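Local atomic coordinates of phenol hydroxylase component phN (Pseudomonas stutzeri, PDB entry 3U52), a protein that probably hydroxylates phenol and related aromatics at a carboxylate-bridged diiron centre, as the oxygenase subunit of a bacterial multicomponent monooxygenase. Residues 157-161 with 476-482. Sequence-based numbering, arbitrary orientation.
Sequences NGLHD and HINIGED
Asp482 OD1 takes two hydrogen bonds, from opposite faces of its carboxylate plane. The first comes from His160 NE2, 2.8 Å from Asp482 OD1, on the syn side but tilted 30° out of the carboxylate plane; the oxygen itself lies in the imidazole plane. The second, 2.8 Å long, runs from the backbone N of Asn478 to Asp482 OD1. The other oxygen, Asp482 OD2, lies 2.9 Å from Gly158 N and 3.2 Å from Asn157 CB. His160 CG sits between its own backbone N and carbonyl carbon (chi1 52°), which turns the ring across to the 476-482 loop. The ring edge also puts His160 CE1 3.4 Å from His476 O. Replacing Asp482 by an alanine would probably leave His160 NE2 and Asn478 N without their shared acceptor and the ring freer to turn. His476 ND1 donates to Asp161 OD1 at 3.0 Å, in the ring plane but from above the carboxylate plane. Asp161 OD1 also pairs with a basic side chain of another protein's chain, placing the contact at that interface. One water joins Asn157 ND2 to Glu481 O. Both imidazoles donate to carboxylates, as neutral rings can; Asp482 may help stabilise a charged His160, Asp161 probably less so for His476.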
loop_
_atom_site.group_PDB
_atom_site.type_symbol
_atom_site.label_atom_id
_atom_site.label_comp_id
_atom_site.label_asym_id
_atom_site.label_seq_id
_atom_site.Cartn_x
_atom_site.Cartn_y
_atom_site.Cartn_z
ATOM N N ASN A 157 8.415 -15.934 19.795
ATOM C CA ASN A 157 9.688 -16.667 19.886
ATOM C C ASN A 157 9.717 -17.657 18.736
ATOM O O ASN A 157 8.717 -17.838 18.079
ATOM C CB ASN A 157 9.838 -17.328 21.266
ATOM C CG ASN A 157 10.105 -16.297 22.393
ATOM O OD1 ASN A 157 10.886 -15.370 22.202
ATOM N ND2 ASN A 157 9.427 -16.446 23.545
ATOM N N GLY A 158 10.873 -18.235 18.441
ATOM C CA GLY A 158 10.955 -19.312 17.491
ATOM C C GLY A 158 11.082 -18.898 16.029
ATOM O O GLY A 158 11.181 -19.756 15.153
ATOM N N LEU A 159 11.119 -17.600 15.748
ATOM C CA LEU A 159 11.203 -17.123 14.365
ATOM C C LEU A 159 12.583 -16.537 14.078
ATOM O O LEU A 159 12.819 -16.060 12.984
ATOM C CB LEU A 159 10.124 -16.034 14.100
ATOM C CG LEU A 159 8.691 -16.554 14.084
ATOM C CD1 LEU A 159 7.838 -15.792 15.044
ATOM C CD2 LEU A 159 8.153 -16.430 12.689
ATOM N N HIS A 160 13.506 -16.615 15.035
ATOM C CA HIS A 160 14.710 -15.771 15.028
ATOM C C HIS A 160 15.925 -16.312 14.297
ATOM O O HIS A 160 16.894 -15.551 14.044
ATOM C CB HIS A 160 15.121 -15.376 16.486
ATOM C CG HIS A 160 15.243 -16.546 17.410
ATOM N ND1 HIS A 160 16.389 -17.294 17.506
ATOM C CD2 HIS A 160 14.344 -17.134 18.233
ATOM C CE1 HIS A 160 16.209 -18.278 18.368
ATOM N NE2 HIS A 160 14.971 -18.214 18.813
ATOM N N ASP A 161 15.925 -17.593 13.954
ATOM C CA ASP A 161 17.127 -18.168 13.302
ATOM C C ASP A 161 16.763 -19.254 12.263
ATOM O O ASP A 161 17.349 -20.355 12.258
ATOM C CB ASP A 161 18.034 -18.745 14.401
ATOM C CG ASP A 161 19.483 -18.150 14.357
ATOM O OD1 ASP A 161 20.129 -17.983 15.418
ATOM O OD2 ASP A 161 19.992 -17.887 13.239
ATOM N N HIS A 476 20.468 -23.472 18.418
ATOM C CA HIS A 476 20.132 -22.105 18.843
ATOM C C HIS A 476 18.694 -22.001 19.256
ATOM O O HIS A 476 18.122 -20.942 19.115
ATOM C CB HIS A 476 20.355 -21.104 17.701
ATOM C CG HIS A 476 21.798 -20.851 17.381
ATOM N ND1 HIS A 476 22.199 -19.864 16.503
ATOM C CD2 HIS A 476 22.928 -21.454 17.798
ATOM C CE1 HIS A 476 23.516 -19.870 16.401
ATOM N NE2 HIS A 476 23.979 -20.838 17.161
ATOM N N ILE A 477 18.082 -23.100 19.705
ATOM C CA ILE A 477 16.771 -23.046 20.344
ATOM C C ILE A 477 16.941 -22.578 21.793
ATOM O O ILE A 477 17.700 -23.177 22.574
ATOM C CB ILE A 477 16.007 -24.409 20.162
ATOM C CG1 ILE A 477 15.525 -24.528 18.688
ATOM C CG2 ILE A 477 14.867 -24.572 21.178
ATOM C CD1 ILE A 477 15.252 -25.920 18.187
ATOM N N ASN A 478 16.301 -21.477 22.161
ATOM C CA ASN A 478 16.485 -20.995 23.522
ATOM C C ASN A 478 15.570 -21.781 24.417
ATOM O O ASN A 478 14.372 -21.571 24.391
ATOM C CB ASN A 478 16.173 -19.511 23.652
ATOM C CG ASN A 478 17.136 -18.660 22.844
ATOM O OD1 ASN A 478 16.724 -17.744 22.137
ATOM N ND2 ASN A 478 18.417 -18.985 22.921
ATOM N N ILE A 479 16.151 -22.678 25.201
ATOM C CA ILE A 479 15.377 -23.516 26.113
ATOM C C ILE A 479 14.541 -22.713 27.113
ATOM O O ILE A 479 15.060 -21.846 27.830
ATOM C CB ILE A 479 16.261 -24.512 26.837
ATOM C CG1 ILE A 479 17.000 -25.383 25.814
ATOM C CG2 ILE A 479 15.407 -25.341 27.835
ATOM C CD1 ILE A 479 18.270 -26.068 26.359
ATOM N N GLY A 480 13.254 -23.039 27.186
ATOM C CA GLY A 480 12.300 -22.303 28.013
ATOM C C GLY A 480 11.612 -21.150 27.301
ATOM O O GLY A 480 10.624 -20.605 27.813
ATOM N N GLU A 481 12.099 -20.787 26.104
ATOM C CA GLU A 481 11.501 -19.715 25.340
ATOM C C GLU A 481 10.849 -20.202 24.044
ATOM O O GLU A 481 9.701 -19.887 23.781
ATOM C CB GLU A 481 12.549 -18.651 25.030
ATOM C CG GLU A 481 13.035 -17.893 26.225
ATOM C CD GLU A 481 14.129 -16.891 25.850
ATOM O OE1 GLU A 481 14.090 -16.334 24.720
ATOM O OE2 GLU A 481 15.041 -16.661 26.687
ATOM N N ASP A 482 11.607 -20.909 23.211
ATOM C CA ASP A 482 11.129 -21.313 21.895
ATOM C C ASP A 482 10.458 -22.675 21.920
ATOM O O ASP A 482 9.678 -23.003 20.998
ATOM C CB ASP A 482 12.296 -21.451 20.922
ATOM C CG ASP A 482 13.087 -20.153 20.728
ATOM O OD1 ASP A 482 14.302 -20.272 20.528
ATOM O OD2 ASP A 482 12.510 -19.036 20.731
HETATM O O HOH W 1 7.267 -18.654 23.619
#